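Local coordinates for lantibiotic dehydratase (Microbispora corallina, PDB 5EHK), which probably uses glutamyl-tRNA to glutamylate serines and threonines of the NAI-107 precursor peptide, then eliminates the glutamate to leave dehydrated residues, at residues 170-174 against 580-584; 329-334 against 352-358; 814-820 against 873-879; 418-422 against 802-808. All coordinates share one frame; numbering follows the deposited sequence.

Contact 1: residues 170-174 against 580-584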
loop_
_atom_site.group_PDB
_atom_site.type_symbol
_atom_site.label_atom_id
_atom_site.label_comp_id
_atom_site.label_asym_id
_atom_site.label_seq_id
_atom_site.Cartn_x
_atom_site.Cartn_y
_atom_site.Cartn_z
ATOM N N THR A 170 18.833 45.768 0.147
ATOM C CA THR A 170 19.807 44.809 0.678
ATOM C C THR A 170 19.651 44.576 2.185
ATOM O O THR A 170 19.558 45.515 2.968
ATOM C CB THR A 170 21.244 45.253 0.360
ATOM O OG1 THR A 170 21.352 45.466 -1.047
ATOM C CG2 THR A 170 22.272 44.195 0.796
ATOM N N ARG A 171 19.628 43.307 2.576
ATOM C CA ARG A 171 19.425 42.939 3.970
ATOM C C ARG A 171 20.386 41.862 4.419
ATOM O O ARG A 171 20.987 41.155 3.609
ATOM C CB ARG A 171 17.985 42.486 4.217
ATOM C CG ARG A 171 16.980 43.617 4.237
ATOM C CD ARG A 171 15.564 43.096 4.151
ATOM N NE ARG A 171 14.593 44.156 4.406
ATOM C CZ ARG A 171 13.275 44.000 4.331
ATOM N NH1 ARG A 171 12.770 42.820 3.986
ATOM N NH2 ARG A 171 12.462 45.021 4.593
ATOM N N ALA A 172 20.534 41.768 5.730
ATOM C CA ALA A 172 21.393 40.781 6.344
ATOM C C ALA A 172 20.795 39.407 6.135
ATOM O O ALA A 172 19.596 39.238 6.266
ATOM C CB ALA A 172 21.528 41.081 7.825
ATOM N N ASP A 173 21.628 38.438 5.772
ATOM C CA ASP A 173 21.214 37.038 5.682
ATOM C C ASP A 173 20.894 36.534 7.081
ATOM O O ASP A 173 21.666 36.778 8.011
ATOM C CB ASP A 173 22.324 36.212 5.035
ATOM C CG ASP A 173 22.178 34.720 5.265
ATOM O OD1 ASP A 173 21.352 34.074 4.579
ATOM O OD2 ASP A 173 22.945 34.174 6.084
ATOM N N MET A 174 19.757 35.851 7.238
ATOM C CA MET A 174 19.291 35.437 8.568
ATOM C C MET A 174 20.281 34.545 9.304
ATOM O O MET A 174 20.486 34.696 10.506
ATOM C CB MET A 174 17.927 34.760 8.500
ATOM C CG MET A 174 16.780 35.725 8.392
ATOM S SD MET A 174 16.671 36.727 9.891
ATOM C CE MET A 174 16.497 35.452 11.122
ATOM N N ALA A 580 14.799 30.979 5.271
ATOM C CA ALA A 580 14.652 31.933 6.361
ATOM C C ALA A 580 14.730 33.353 5.800
ATOM O O ALA A 580 14.061 34.263 6.298
ATOM C CB ALA A 580 15.702 31.694 7.439
ATOM N N ASN A 581 15.513 33.522 4.732
ATOM C CA ASN A 581 15.605 34.815 4.045
ATOM C C ASN A 581 14.339 35.170 3.275
ATOM O O ASN A 581 14.186 36.305 2.837
ATOM C CB ASN A 581 16.776 34.823 3.059
ATOM C CG ASN A 581 18.115 34.961 3.742
ATOM O OD1 ASN A 581 18.258 35.725 4.700
ATOM N ND2 ASN A 581 19.100 34.201 3.272
ATOM N N LEU A 582 13.430 34.210 3.124
ATOM C CA LEU A 582 12.216 34.428 2.339
ATOM C C LEU A 582 10.961 34.519 3.195
ATOM O O LEU A 582 9.851 34.350 2.708
ATOM C CB LEU A 582 12.055 33.329 1.287
ATOM C CG LEU A 582 13.263 33.051 0.391
ATOM C CD1 LEU A 582 12.962 31.929 -0.573
ATOM C CD2 LEU A 582 13.667 34.313 -0.370
ATOM N N ALA A 583 11.151 34.772 4.481
ATOM C CA ALA A 583 10.056 34.685 5.427
ATOM C C ALA A 583 9.768 36.035 6.058
ATOM O O ALA A 583 9.008 36.117 7.024
ATOM C CB ALA A 583 10.325 33.622 6.491
ATOM N N HIS A 584 10.399 37.084 5.535
ATOM C CA HIS A 584 10.128 38.453 5.996
ATOM C C HIS A 584 8.818 38.985 5.424
ATOM O O HIS A 584 8.818 39.856 4.567
ATOM C CB HIS A 584 11.283 39.358 5.603
ATOM C CG HIS A 584 12.586 38.927 6.189
ATOM N ND1 HIS A 584 12.794 38.865 7.549
ATOM C CD2 HIS A 584 13.724 38.479 5.609
ATOM C CE1 HIS A 584 14.019 38.424 7.781
ATOM N NE2 HIS A 584 14.604 38.179 6.620
HETATM O O HOH W 1 10.185 41.988 2.920
#

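Contact 2: residues 329-334 against 352-358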
loop_
_atom_site.group_PDB
_atom_site.type_symbol
_atom_site.label_atom_id
_atom_site.label_comp_id
_atom_site.label_asym_id
_atom_site.label_seq_id
_atom_site.Cartn_x
_atom_site.Cartn_y
_atom_site.Cartn_z
ATOM N N GLU A 329 27.011 49.476 11.188
ATOM C CA GLU A 329 27.829 49.874 10.061
ATOM C C GLU A 329 27.308 49.170 8.827
ATOM O O GLU A 329 27.180 49.770 7.753
ATOM C CB GLU A 329 29.303 49.504 10.275
ATOM C CG GLU A 329 30.257 50.282 9.346
ATOM C CD GLU A 329 31.735 49.943 9.540
ATOM O OE1 GLU A 329 32.191 49.802 10.697
ATOM O OE2 GLU A 329 32.441 49.801 8.517
ATOM N N VAL A 330 26.967 47.897 9.003
ATOM C CA VAL A 330 26.460 47.086 7.910
ATOM C C VAL A 330 25.111 47.620 7.483
ATOM O O VAL A 330 24.809 47.690 6.292
ATOM C CB VAL A 330 26.323 45.629 8.331
ATOM C CG1 VAL A 330 25.465 44.862 7.328
ATOM C CG2 VAL A 330 27.713 44.993 8.485
ATOM N N ASP A 331 24.319 48.036 8.458
ATOM C CA ASP A 331 23.060 48.680 8.159
ATOM C C ASP A 331 23.318 49.902 7.277
ATOM O O ASP A 331 22.725 50.055 6.205
ATOM C CB ASP A 331 22.357 49.092 9.445
ATOM C CG ASP A 331 20.960 49.607 9.197
ATOM O OD1 ASP A 331 20.142 48.836 8.637
ATOM O OD2 ASP A 331 20.683 50.780 9.544
ATOM N N ALA A 332 24.238 50.753 7.726
ATOM C CA ALA A 332 24.546 51.995 7.021
ATOM C C ALA A 332 25.034 51.740 5.590
ATOM O O ALA A 332 24.612 52.416 4.650
ATOM C CB ALA A 332 25.566 52.803 7.802
ATOM N N ARG A 333 25.903 50.752 5.417
ATOM C CA ARG A 333 26.363 50.425 4.075
ATOM C C ARG A 333 25.301 49.752 3.202
ATOM O O ARG A 333 25.459 49.668 1.983
ATOM C CB ARG A 333 27.650 49.604 4.091
ATOM C CG ARG A 333 28.816 50.296 4.753
ATOM C CD ARG A 333 30.016 49.390 4.676
ATOM N NE ARG A 333 31.145 49.853 5.470
ATOM C CZ ARG A 333 32.056 50.706 5.023
ATOM N NH1 ARG A 333 31.944 51.209 3.799
ATOM N NH2 ARG A 333 33.064 51.070 5.804
ATOM N N CYS A 334 24.227 49.276 3.825
ATOM C CA CYS A 334 23.142 48.651 3.076
ATOM C C CYS A 334 22.298 49.701 2.374
ATOM O O CYS A 334 21.938 49.542 1.207
ATOM C CB CYS A 334 22.250 47.804 3.988
ATOM S SG CYS A 334 22.791 46.104 4.177
ATOM N N LEU A 352 30.313 46.675 1.572
ATOM C CA LEU A 352 29.337 46.061 2.455
ATOM C C LEU A 352 29.842 44.690 2.903
ATOM O O LEU A 352 29.714 44.329 4.069
ATOM C CB LEU A 352 27.982 45.948 1.749
ATOM C CG LEU A 352 26.740 45.409 2.469
ATOM C CD1 LEU A 352 26.640 45.919 3.896
ATOM C CD2 LEU A 352 25.504 45.820 1.696
ATOM N N ILE A 353 30.447 43.947 1.980
ATOM C CA ILE A 353 30.900 42.587 2.261
ATOM C C ILE A 353 31.908 42.493 3.404
ATOM O O ILE A 353 31.659 41.801 4.389
ATOM C CB ILE A 353 31.502 41.893 1.017
ATOM C CG1 ILE A 353 30.437 41.683 -0.051
ATOM C CG2 ILE A 353 32.134 40.555 1.398
ATOM C CD1 ILE A 353 29.359 40.758 0.384
ATOM N N GLN A 354 33.043 43.174 3.293
ATOM C CA GLN A 354 34.076 43.012 4.318
ATOM C C GLN A 354 33.591 43.589 5.658
ATOM O O GLN A 354 34.037 43.161 6.720
ATOM C CB GLN A 354 35.441 43.593 3.882
ATOM C CG GLN A 354 35.764 45.001 4.399
ATOM C CD GLN A 354 34.828 46.069 3.851
ATOM O OE1 GLN A 354 34.095 45.823 2.897
ATOM N NE2 GLN A 354 34.839 47.255 4.467
ATOM N N SER A 355 32.675 44.552 5.600
ATOM C CA SER A 355 32.056 45.106 6.808
ATOM C C SER A 355 31.342 44.001 7.598
ATOM O O SER A 355 31.573 43.819 8.793
ATOM C CB SER A 355 31.091 46.244 6.445
ATOM O OG SER A 355 30.532 46.841 7.601
ATOM N N THR A 356 30.471 43.272 6.907
ATOM C CA THR A 356 29.832 42.092 7.463
ATOM C C THR A 356 30.852 41.038 7.883
ATOM O O THR A 356 30.618 40.290 8.823
ATOM C CB THR A 356 28.831 41.448 6.456
ATOM O OG1 THR A 356 29.545 40.830 5.372
ATOM C CG2 THR A 356 27.853 42.489 5.907
ATOM N N ARG A 357 31.969 40.965 7.168
ATOM C CA ARG A 357 33.028 40.001 7.476
ATOM C C ARG A 357 33.728 40.335 8.789
ATOM O O ARG A 357 34.322 39.457 9.432
ATOM C CB ARG A 357 34.062 39.923 6.343
ATOM C CG ARG A 357 33.546 39.301 5.060
ATOM C CD ARG A 357 34.664 39.085 4.053
ATOM N NE ARG A 357 35.680 38.163 4.556
ATOM C CZ ARG A 357 35.590 36.834 4.501
ATOM N NH1 ARG A 357 34.526 36.253 3.954
ATOM N NH2 ARG A 357 36.566 36.079 4.991
ATOM N N ARG A 358 33.687 41.613 9.162
ATOM C CA ARG A 358 34.263 42.045 10.429
ATOM C C ARG A 358 33.451 41.453 11.572
ATOM O O ARG A 358 33.998 40.863 12.508
ATOM C CB ARG A 358 34.316 43.574 10.517
ATOM C CG ARG A 358 35.733 44.137 10.347
ATOM C CD ARG A 358 35.730 45.647 10.215
ATOM N NE ARG A 358 35.343 46.093 8.880
ATOM C CZ ARG A 358 34.599 47.170 8.641
ATOM N NH1 ARG A 358 34.156 47.909 9.655
ATOM N NH2 ARG A 358 34.290 47.503 7.389
#

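Contact 3: residues 814-820 against 873-879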
loop_
_atom_site.group_PDB
_atom_site.type_symbol
_atom_site.label_atom_id
_atom_site.label_comp_id
_atom_site.label_asym_id
_atom_site.label_seq_id
_atom_site.Cartn_x
_atom_site.Cartn_y
_atom_site.Cartn_z
ATOM N N GLY A 814 -4.169 0.198 34.680
ATOM C CA GLY A 814 -3.221 -0.740 34.092
ATOM C C GLY A 814 -3.053 -2.157 34.620
ATOM O O GLY A 814 -4.012 -2.815 35.019
ATOM N N ALA A 815 -1.816 -2.647 34.596
ATOM C CA ALA A 815 -1.540 -4.006 35.044
ATOM C C ALA A 815 -1.701 -4.191 36.573
ATOM O O ALA A 815 -1.676 -5.315 37.077
ATOM C CB ALA A 815 -0.189 -4.493 34.539
ATOM N N GLY A 816 -1.829 -3.092 37.311
ATOM C CA GLY A 816 -2.294 -3.163 38.695
ATOM C C GLY A 816 -3.526 -4.058 38.879
ATOM O O GLY A 816 -3.412 -5.208 39.319
ATOM N N GLY A 817 -4.704 -3.542 38.535
ATOM C CA GLY A 817 -5.828 -4.427 38.293
ATOM C C GLY A 817 -7.193 -4.279 38.938
ATOM O O GLY A 817 -7.549 -5.067 39.806
ATOM N N PRO A 818 -7.995 -3.299 38.489
ATOM C CA PRO A 818 -9.431 -3.531 38.710
ATOM C C PRO A 818 -9.943 -4.452 37.588
ATOM O O PRO A 818 -10.736 -5.364 37.820
ATOM C CB PRO A 818 -10.042 -2.131 38.599
ATOM C CG PRO A 818 -9.118 -1.378 37.705
ATOM C CD PRO A 818 -7.726 -2.001 37.842
ATOM N N TRP A 819 -9.453 -4.204 36.378
ATOM C CA TRP A 819 -9.777 -5.008 35.213
ATOM C C TRP A 819 -8.635 -5.961 34.798
ATOM O O TRP A 819 -7.466 -5.564 34.719
ATOM C CB TRP A 819 -10.090 -4.097 34.022
ATOM C CG TRP A 819 -10.793 -2.796 34.348
ATOM C CD1 TRP A 819 -10.204 -1.579 34.585
ATOM C CD2 TRP A 819 -12.212 -2.569 34.395
ATOM N NE1 TRP A 819 -11.166 -0.623 34.821
ATOM C CE2 TRP A 819 -12.407 -1.200 34.701
ATOM C CE3 TRP A 819 -13.337 -3.390 34.224
ATOM C CZ2 TRP A 819 -13.684 -0.636 34.831
ATOM C CZ3 TRP A 819 -14.605 -2.831 34.355
ATOM C CH2 TRP A 819 -14.766 -1.470 34.660
ATOM N N LEU A 820 -9.001 -7.207 34.512
ATOM C CA LEU A 820 -8.183 -8.120 33.731
ATOM C C LEU A 820 -8.699 -8.109 32.281
ATOM O O LEU A 820 -9.863 -8.458 32.040
ATOM C CB LEU A 820 -8.344 -9.502 34.320
ATOM C CG LEU A 820 -7.353 -10.594 33.984
ATOM C CD1 LEU A 820 -5.933 -10.060 34.137
ATOM C CD2 LEU A 820 -7.598 -11.753 34.951
ATOM N N GLY A 873 -12.860 -7.423 38.970
ATOM C CA GLY A 873 -12.786 -7.992 40.299
ATOM C C GLY A 873 -11.756 -7.324 41.176
ATOM O O GLY A 873 -11.107 -6.344 40.802
ATOM N N GLU A 874 -11.626 -7.867 42.371
ATOM C CA GLU A 874 -10.628 -7.432 43.320
ATOM C C GLU A 874 -9.226 -7.821 42.856
ATOM O O GLU A 874 -8.998 -8.956 42.434
ATOM C CB GLU A 874 -10.954 -8.032 44.685
ATOM C CG GLU A 874 -12.428 -7.845 45.028
ATOM C CD GLU A 874 -12.753 -8.077 46.495
ATOM O OE1 GLU A 874 -12.463 -9.190 47.009
ATOM O OE2 GLU A 874 -13.311 -7.137 47.121
ATOM N N ARG A 875 -8.312 -6.853 42.896
ATOM C CA ARG A 875 -6.921 -7.028 42.470
ATOM C C ARG A 875 -6.258 -8.364 42.831
ATOM O O ARG A 875 -5.765 -9.057 41.939
ATOM C CB ARG A 875 -6.067 -5.854 42.948
ATOM C CG ARG A 875 -6.673 -4.500 42.593
ATOM C CD ARG A 875 -5.830 -3.318 43.046
ATOM N NE ARG A 875 -6.257 -2.070 42.406
ATOM C CZ ARG A 875 -5.802 -0.864 42.737
ATOM N NH1 ARG A 875 -4.908 -0.735 43.710
ATOM N NH2 ARG A 875 -6.243 0.215 42.102
ATOM N N GLU A 876 -6.255 -8.736 44.114
ATOM C CA GLU A 876 -5.526 -9.940 44.544
ATOM C C GLU A 876 -6.093 -11.210 43.926
ATOM O O GLU A 876 -5.358 -12.023 43.357
ATOM C CB GLU A 876 -5.516 -10.094 46.069
ATOM C CG GLU A 876 -4.709 -9.038 46.835
ATOM C CD GLU A 876 -5.507 -7.773 47.180
ATOM O OE1 GLU A 876 -6.628 -7.573 46.636
ATOM O OE2 GLU A 876 -5.004 -6.983 48.016
ATOM N N LYS A 877 -7.408 -11.372 44.039
ATOM C CA LYS A 877 -8.092 -12.542 43.510
ATOM C C LYS A 877 -7.875 -12.639 41.994
ATOM O O LYS A 877 -7.623 -13.727 41.455
ATOM C CB LYS A 877 -9.588 -12.474 43.845
ATOM C CG LYS A 877 -9.931 -12.710 45.314
ATOM C CD LYS A 877 -11.417 -12.521 45.551
ATOM C CE LYS A 877 -11.846 -12.994 46.921
ATOM N NZ LYS A 877 -13.313 -12.789 47.073
ATOM N N LEU A 878 -7.948 -11.490 41.322
ATOM C CA LEU A 878 -7.799 -11.433 39.874
ATOM C C LEU A 878 -6.391 -11.885 39.462
ATOM O O LEU A 878 -6.229 -12.854 38.721
ATOM C CB LEU A 878 -8.081 -10.011 39.369
ATOM C CG LEU A 878 -9.183 -9.781 38.321
ATOM C CD1 LEU A 878 -10.529 -10.438 38.650
ATOM C CD2 LEU A 878 -9.383 -8.303 38.117
ATOM N N TRP A 879 -5.371 -11.209 39.972
ATOM C CA TRP A 879 -4.016 -11.433 39.490
ATOM C C TRP A 879 -3.236 -12.573 40.120
ATOM O O TRP A 879 -2.297 -13.074 39.513
ATOM C CB TRP A 879 -3.222 -10.143 39.592
ATOM C CG TRP A 879 -3.807 -9.117 38.736
ATOM C CD1 TRP A 879 -4.801 -8.254 39.063
ATOM C CD2 TRP A 879 -3.454 -8.838 37.377
ATOM N NE1 TRP A 879 -5.096 -7.442 37.993
ATOM C CE2 TRP A 879 -4.281 -7.780 36.943
ATOM C CE3 TRP A 879 -2.517 -9.378 36.486
ATOM C CZ2 TRP A 879 -4.198 -7.245 35.661
ATOM C CZ3 TRP A 879 -2.436 -8.849 35.221
ATOM C CH2 TRP A 879 -3.274 -7.793 34.816
#

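Contact 4: residues 418-422 against 802-808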
loop_
_atom_site.group_PDB
_atom_site.type_symbol
_atom_site.label_atom_id
_atom_site.label_comp_id
_atom_site.label_asym_id
_atom_site.label_seq_id
_atom_site.Cartn_x
_atom_site.Cartn_y
_atom_site.Cartn_z
ATOM N N GLY A 418 -13.526 10.604 18.068
ATOM C CA GLY A 418 -14.881 10.898 17.653
ATOM C C GLY A 418 -15.059 12.349 17.225
ATOM O O GLY A 418 -14.096 13.119 17.090
ATOM N N ALA A 419 -16.315 12.738 17.060
ATOM C CA ALA A 419 -16.652 14.029 16.495
ATOM C C ALA A 419 -17.168 15.034 17.533
ATOM O O ALA A 419 -17.744 16.056 17.164
ATOM C CB ALA A 419 -17.669 13.843 15.393
ATOM N N ASP A 420 -16.993 14.747 18.821
ATOM C CA ASP A 420 -17.428 15.700 19.847
ATOM C C ASP A 420 -16.342 16.030 20.835
ATOM O O ASP A 420 -16.616 16.235 22.008
ATOM C CB ASP A 420 -18.643 15.202 20.614
ATOM C CG ASP A 420 -19.830 14.961 19.717
ATOM O OD1 ASP A 420 -20.461 15.962 19.308
ATOM O OD2 ASP A 420 -20.140 13.777 19.438
ATOM N N ARG A 421 -15.107 16.093 20.363
ATOM C CA ARG A 421 -13.999 16.278 21.268
ATOM C C ARG A 421 -12.930 17.107 20.597
ATOM O O ARG A 421 -12.668 16.933 19.413
ATOM C CB ARG A 421 -13.432 14.921 21.678
ATOM C CG ARG A 421 -12.167 15.028 22.510
ATOM C CD ARG A 421 -12.005 13.880 23.480
ATOM N NE ARG A 421 -10.736 13.998 24.179
ATOM C CZ ARG A 421 -9.932 12.980 24.460
ATOM N NH1 ARG A 421 -10.286 11.746 24.104
ATOM N NH2 ARG A 421 -8.784 13.203 25.107
ATOM N N ALA A 422 -12.359 18.048 21.335
ATOM C CA ALA A 422 -11.247 18.818 20.815
ATOM C C ALA A 422 -10.014 18.397 21.579
ATOM O O ALA A 422 -10.089 18.109 22.770
ATOM C CB ALA A 422 -11.495 20.299 20.967
ATOM N N HIS A 802 -17.897 24.122 13.704
ATOM C CA HIS A 802 -18.121 22.883 14.406
ATOM C C HIS A 802 -17.507 23.094 15.730
ATOM O O HIS A 802 -16.312 22.862 15.891
ATOM C CB HIS A 802 -17.381 21.733 13.740
ATOM C CG HIS A 802 -17.420 20.470 14.540
ATOM N ND1 HIS A 802 -16.397 20.097 15.385
ATOM C CD2 HIS A 802 -18.372 19.512 14.649
ATOM C CE1 HIS A 802 -16.706 18.951 15.965
ATOM N NE2 HIS A 802 -17.896 18.573 15.532
ATOM N N ILE A 803 -18.297 23.580 16.673
ATOM C CA ILE A 803 -17.740 23.839 17.989
ATOM C C ILE A 803 -18.355 22.939 19.054
ATOM O O ILE A 803 -19.536 23.053 19.393
ATOM C CB ILE A 803 -17.909 25.309 18.403
ATOM C CG1 ILE A 803 -17.432 26.231 17.286
ATOM C CG2 ILE A 803 -17.182 25.562 19.705
ATOM C CD1 ILE A 803 -16.008 26.028 16.940
ATOM N N ARG A 804 -17.536 22.045 19.581
ATOM C CA ARG A 804 -17.946 21.133 20.640
ATOM C C ARG A 804 -16.687 20.868 21.433
ATOM O O ARG A 804 -16.509 19.799 21.999
ATOM C CB ARG A 804 -18.525 19.841 20.047
ATOM C CG ARG A 804 -19.891 20.073 19.422
ATOM C CD ARG A 804 -20.211 19.080 18.354
ATOM N NE ARG A 804 -21.201 19.641 17.445
ATOM C CZ ARG A 804 -21.664 18.993 16.383
ATOM N NH1 ARG A 804 -21.221 17.760 16.128
ATOM N NH2 ARG A 804 -22.562 19.567 15.582
ATOM N N ALA A 805 -15.811 21.868 21.422
ATOM C CA ALA A 805 -14.548 21.863 22.132
ATOM C C ALA A 805 -14.646 21.154 23.507
ATOM O O ALA A 805 -15.632 21.322 24.230
ATOM C CB ALA A 805 -14.036 23.296 22.264
ATOM N N THR A 806 -13.650 20.329 23.846
ATOM C CA THR A 806 -13.729 19.510 25.058
ATOM C C THR A 806 -12.378 19.348 25.785
ATOM O O THR A 806 -11.390 20.085 25.542
ATOM C CB THR A 806 -14.415 18.132 24.741
ATOM O OG1 THR A 806 -15.489 18.349 23.819
ATOM C CG2 THR A 806 -15.015 17.432 25.991
ATOM N N VAL A 807 -12.384 18.429 26.739
ATOM C CA VAL A 807 -11.225 18.075 27.528
ATOM C C VAL A 807 -11.388 16.595 27.873
ATOM O O VAL A 807 -12.370 15.961 27.472
ATOM C CB VAL A 807 -11.114 18.941 28.817
ATOM C CG1 VAL A 807 -10.596 20.350 28.494
ATOM C CG2 VAL A 807 -12.468 19.017 29.545
ATOM N N SER A 808 -10.429 16.047 28.609
ATOM C CA SER A 808 -10.429 14.626 28.944
ATOM C C SER A 808 -10.371 14.415 30.457
ATOM O O SER A 808 -11.404 14.374 31.126
ATOM C CB SER A 808 -9.251 13.911 28.271
ATOM O OG SER A 808 -9.042 12.626 28.842
#

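Contact 1: residues 170-174 against 580-584
Met-174 and Asn-581 bring their CA atoms to 5.9 Å, where strand 167-172 gives way to helix 174-185 and a type I beta turn from Ala-580 to Ala-583 presents its corner. The motif on the first side is a helix N-cap: Asp-173 sits just before the helix, and its OD2 accepts from the backbone N of Trp-176. That leaves OD1 for the turn. Asn-581 ND2 donates to Asp-173 OD1 at 2.6 Å, almost straight, using the lone pair that faces away from OD2, with the acceptor close to the plane of the amide. The other end of the same amide receives Met-174 N, 3.0 Å from Asn-581 OD1, and so satisfies a first-turn N-H that has no helical partner. An asparagine suits this corner because it donates and accepts at once. Beyond it, Met-174, whose side chain bends at chi2 (-65°) and chi3 (-57°), lays CB against the small Ala-580 CB and carries its sulfur to the edge of the His-584 ring, a Met-aromatic contact. Arg-171 instead runs out extended past His-584. A water links Arg-171 NH1 (2.9 Å) to the backbone O of His-584 (3.0 Å), accepting from the arginine.

Contact 2: residues 329-334 against 352-358
Glu-329 and Arg-358 meet at roughly a right angle across two antiparallel helices, the carboxylate and guanidinium planes turned 43° from each other. Arg-358 approaches end-on and sends both NH1 (2.8 Å) and NH2 (3.2 Å) to the single oxygen Glu-329 OE2, which lies near the guanidinium plane. Because CG of Glu-329 stands opposite its backbone N (chi1 -162°) and the chain continues extended, the acid spans the groove to its partner. One helical turn along its own helix, Arg-333 reaches back and donates NH2 to that same OE2 on the side turned away from OE1; all three donors come in tilted from the carboxylate plane. The two guanidinium planes stand nearly perpendicular, at 88°. Their positive charges share one carboxylate, which would be expected to keep the glutamate ionised. The small Ser-355 lets Arg-333 lie close to the opposite helix, with NE passing 3.7 Å from Ser-355 CB.

Beneath these charges the interface turns apolar, with Val-330, Cys-334 and Leu-352 buried. Leu-352 crosses Val-330: CD1 touches Val-330 CG1 at 3.8 Å, and CD2 touches Cys-334 SG. Val-330 also rests CG2 on the methyl of Thr-356, whose hydroxyl is turned back to Ile-353 O. Segments 329-334 and 352-358 hold their axes 9.3 Å apart, and a short connection joins helices 318-339 and 346-359: an antiparallel alpha-helical hairpin bordered by a salt-bridge network.

Contact 3: residues 814-820 against 873-879
Gly-873 N donates to Pro-818 O at 3.2 Å, the donor lying nearly along the C=O axis. This bond falls where strand 864-872, the antiparallel neighbour of strand 819-824, ends and the chain turns into helix 875-895. Gly-873 makes room for Leu-878 from the first turn of the helix. Glu-874 follows at the N-cap position. Arg-875 opens the helix, the aliphatic part of its chain running beside Gly-817 O, and its CA makes a C-H...O contact with that oxygen at 3.4 Å. Leu-878 then turns toward the strand and sets CG 4.1 Å from Leu-820 CB. Trp-879 comes last, its ring lying against Ala-815, Gly-816 and Gly-817. Leu-820 CD1 sits over one face in a CH-pi contact, 3.7 Å from the centroid of the six-membered ring. The opposite face takes the carbonyl oxygens of Ala-815 and Gly-816. Glycine suits position 817: its backbone angles would press a CB against the preceding carbonyl oxygen, and Trp-879 NE1 occupies the same space. In the second subunit, His-902 bonds Ala-815 N and Leu-883 packs on Trp-879. With one backbone hydrogen bond between the segments, most of the contact is apolar and aromatic, consistent with packing as its main component.

Contact 4: residues 418-422 against 802-808
Ala-419 O faces the edge of the His-802 ring, near its plane, and takes a weak hydrogen bond from NE2 at 3.0 Å. Next to it Asp-420 OD1 and Arg-804 NH1 form a long salt bridge of 3.7 Å, the carboxylate and guanidinium planes 26° apart, while OD1 lies alongside the arginine's CD. Further along, Ala-422 CB packs on Ala-805, 4.1 Å from Ala-805 CB. Ala-422 turns its methyl at Ala-805, and a small side chain suits it because Ala-422 CA and Ala-805 CA are 4.7 Å apart. Arg-421, extended from CG to NE, carries NH2 past Ser-808 CB.

The first loop leaves helix 407-417 through Gly-418, whose positive phi favours glycine, and enters the short strand 423-424 at the border of a seven-stranded mixed sheet. The second belongs to the connection from strand 785-792 to strand 819-824.

Thr-806 OG1 donates to Arg-804 O in the carbonyl plane at 2.5 Å. This bond ties the hydroxyl to the backbone two residues earlier and sets where Thr-806 OG1 sits, 3.0 Å from Asp-420 O. The Arg-804 guanidinium is backed on one face by His-802 CD2, 3.6 Å above its plane. Glu-630 OE2 accepts from His-802 N, and Val-623 and Leu-625 receive Ala-805.

In the fold
Contacts 1 and 2 are neighbours, their centres 15 Å apart, and they touch: Thr-170 of strand 167-172 lies against Cys-334 and Leu-352 of the helical hairpin, with Thr-170 CG2 3.7 Å from Leu-352 CD2. Trp-176 ties them again, its backbone N held by Asp-173 of contact 1 and its NE1 by Thr-356 O of contact 2. Contact 4 stands about 40 Å from contact 1, centre to centre, and joins the loop after helix 407-417 to the connection between strands 785-792 and 819-824. The same connection ends in residues 814-818 of contact 3. The centre of contact 3 is about 32 Å from that of contact 4 and about 72 Å from that of contact 2, and it alone of the four meets the second subunit.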